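Local coordinates for protein lactaldehyde dehydrogenase (PDB 3PQA) that oxidises lactaldehyde to lactate with NAD as the preferred cofactor, a step in the biosynthesis of coenzyme F420, at residues N182-K186 with Y187-L191. Numbering follows the deposited sequence.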
loop_
_atom_site.group_PDB
_atom_site.type_symbol
_atom_site.label_atom_id
_atom_site.label_comp_id
_atom_site.label_asym_id
_atom_site.label_seq_id
_atom_site.Cartn_x
_atom_site.Cartn_y
_atom_site.Cartn_z
ATOM N N ASN B 182 25.621 8.387 -23.205
ATOM C CA ASN B 182 25.695 9.843 -22.990
ATOM C C ASN B 182 25.268 10.260 -21.580
ATOM O O ASN B 182 25.901 11.117 -20.956
ATOM C CB ASN B 182 24.843 10.592 -24.010
ATOM C CG ASN B 182 25.391 10.489 -25.421
ATOM O OD1 ASN B 182 26.584 10.288 -25.624
ATOM N ND2 ASN B 182 24.513 10.622 -26.404
ATOM N N ALA B 183 24.188 9.652 -21.096
ATOM C CA ALA B 183 23.676 9.928 -19.753
ATOM C C ALA B 183 24.645 9.481 -18.675
ATOM O O ALA B 183 24.858 10.195 -17.685
ATOM C CB ALA B 183 22.340 9.254 -19.554
ATOM N N LEU B 184 25.222 8.298 -18.860
ATOM C CA LEU B 184 26.195 7.766 -17.911
ATOM C C LEU B 184 27.428 8.679 -17.827
ATOM O O LEU B 184 27.875 9.032 -16.733
ATOM C CB LEU B 184 26.595 6.331 -18.281
ATOM C CG LEU B 184 25.498 5.264 -18.144
ATOM C CD1 LEU B 184 25.974 3.911 -18.678
ATOM C CD2 LEU B 184 24.993 5.145 -16.694
ATOM N N LYS B 185 27.938 9.085 -18.986
ATOM C CA LYS B 185 29.081 10.002 -19.058
ATOM C C LYS B 185 28.801 11.328 -18.358
ATOM O O LYS B 185 29.637 11.822 -17.598
ATOM C CB LYS B 185 29.461 10.256 -20.516
ATOM C CG LYS B 185 30.211 9.102 -21.131
ATOM C CD LYS B 185 30.574 9.367 -22.580
ATOM C CE LYS B 185 31.462 8.250 -23.106
ATOM N NZ LYS B 185 31.275 8.043 -24.568
ATOM N N LYS B 186 27.624 11.890 -18.621
ATOM C CA LYS B 186 27.201 13.160 -18.035
ATOM C C LYS B 186 27.253 13.135 -16.502
ATOM O O LYS B 186 27.649 14.120 -15.880
ATOM C CB LYS B 186 25.801 13.516 -18.527
ATOM C CG LYS B 186 25.247 14.848 -18.053
ATOM C CD LYS B 186 23.926 15.155 -18.753
ATOM C CE LYS B 186 23.298 16.451 -18.246
ATOM N NZ LYS B 186 24.115 17.630 -18.631
ATOM N N TYR B 187 26.880 12.002 -15.905
ATOM C CA TYR B 187 26.778 11.890 -14.447
ATOM C C TYR B 187 27.888 11.038 -13.819
ATOM O O TYR B 187 27.756 10.566 -12.689
ATOM C CB TYR B 187 25.360 11.443 -14.044
ATOM C CG TYR B 187 24.317 12.470 -14.437
ATOM C CD1 TYR B 187 23.503 12.282 -15.555
ATOM C CD2 TYR B 187 24.174 13.655 -13.713
ATOM C CE1 TYR B 187 22.563 13.244 -15.927
ATOM C CE2 TYR B 187 23.246 14.620 -14.075
ATOM C CZ TYR B 187 22.439 14.411 -15.180
ATOM O OH TYR B 187 21.517 15.371 -15.529
ATOM N N ASN B 188 28.973 10.865 -14.582
ATOM C CA ASN B 188 30.213 10.207 -14.140
ATOM C C ASN B 188 30.073 8.765 -13.648
ATOM O O ASN B 188 30.697 8.357 -12.666
ATOM C CB ASN B 188 30.955 11.084 -13.128
ATOM C CG ASN B 188 31.226 12.462 -13.668
ATOM O OD1 ASN B 188 31.654 12.613 -14.816
ATOM N ND2 ASN B 188 30.962 13.479 -12.861
ATOM N N VAL B 189 29.265 7.992 -14.368
ATOM C CA VAL B 189 29.094 6.590 -14.072
ATOM C C VAL B 189 29.809 5.796 -15.160
ATOM O O VAL B 189 29.696 6.141 -16.342
ATOM C CB VAL B 189 27.586 6.216 -14.009
ATOM C CG1 VAL B 189 27.392 4.724 -13.753
ATOM C CG2 VAL B 189 26.890 7.060 -12.940
ATOM N N PRO B 190 30.561 4.746 -14.767
ATOM C CA PRO B 190 31.238 3.912 -15.756
ATOM C C PRO B 190 30.266 3.361 -16.795
ATOM O O PRO B 190 29.133 2.985 -16.465
ATOM C CB PRO B 190 31.801 2.759 -14.926
ATOM C CG PRO B 190 31.968 3.311 -13.564
ATOM C CD PRO B 190 30.921 4.370 -13.384
ATOM N N LEU B 191 30.723 3.302 -18.042
ATOM C CA LEU B 191 29.898 2.818 -19.147
ATOM C C LEU B 191 29.562 1.342 -19.007
ATOM O O LEU B 191 28.554 0.877 -19.544
ATOM C CB LEU B 191 30.587 3.073 -20.493
ATOM C CG LEU B 191 30.912 4.523 -20.848
ATOM C CD1 LEU B 191 31.353 4.584 -22.315
ATOM C CD2 LEU B 191 29.720 5.441 -20.583
#
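A trans first torsion in K186 (chi1 -177°) carries its chain out alongside the ring of Y187, and the two side chains run next to each other in the same direction. K186 CG sits over one face of the ring, 4.0 Å from the centroid of the Y187 ring in a CH-pi contact displaced toward the rim, while CD follows along CE1 and CZ. Further out, K186 CE comes to 3.4 Å from Y187 OH. At the ring edge, Y187 CD1 approaches A183 O, the carbonyl that also accepts the backbone N-H of Y187. Were Y187 replaced by alanine, K186 CG and CD would probably lose the ring face they lie along, with a gap left beside the chain. On another side of the helix end, L184 CD2 packs against V189 CG1 at 3.8 Å, and L191 folds back so that its CD2 reaches K185 CG (3.7 Å) and L184 CB; the ammonium of K185 pairs with E181. N60 of helix 55-71 touches Y187, and K57 NZ hydrogen-bonds to Y187 O. The backbone closes through N188 N to K185 O (3.2 Å) and a nearly straight bond from V189 N to L184 O (2.9 Å). With N188 at positive phi as the C-prime residue, these two bonds form the Schellman motif that terminates helix 171-186 and turns the chain toward strand 194-196.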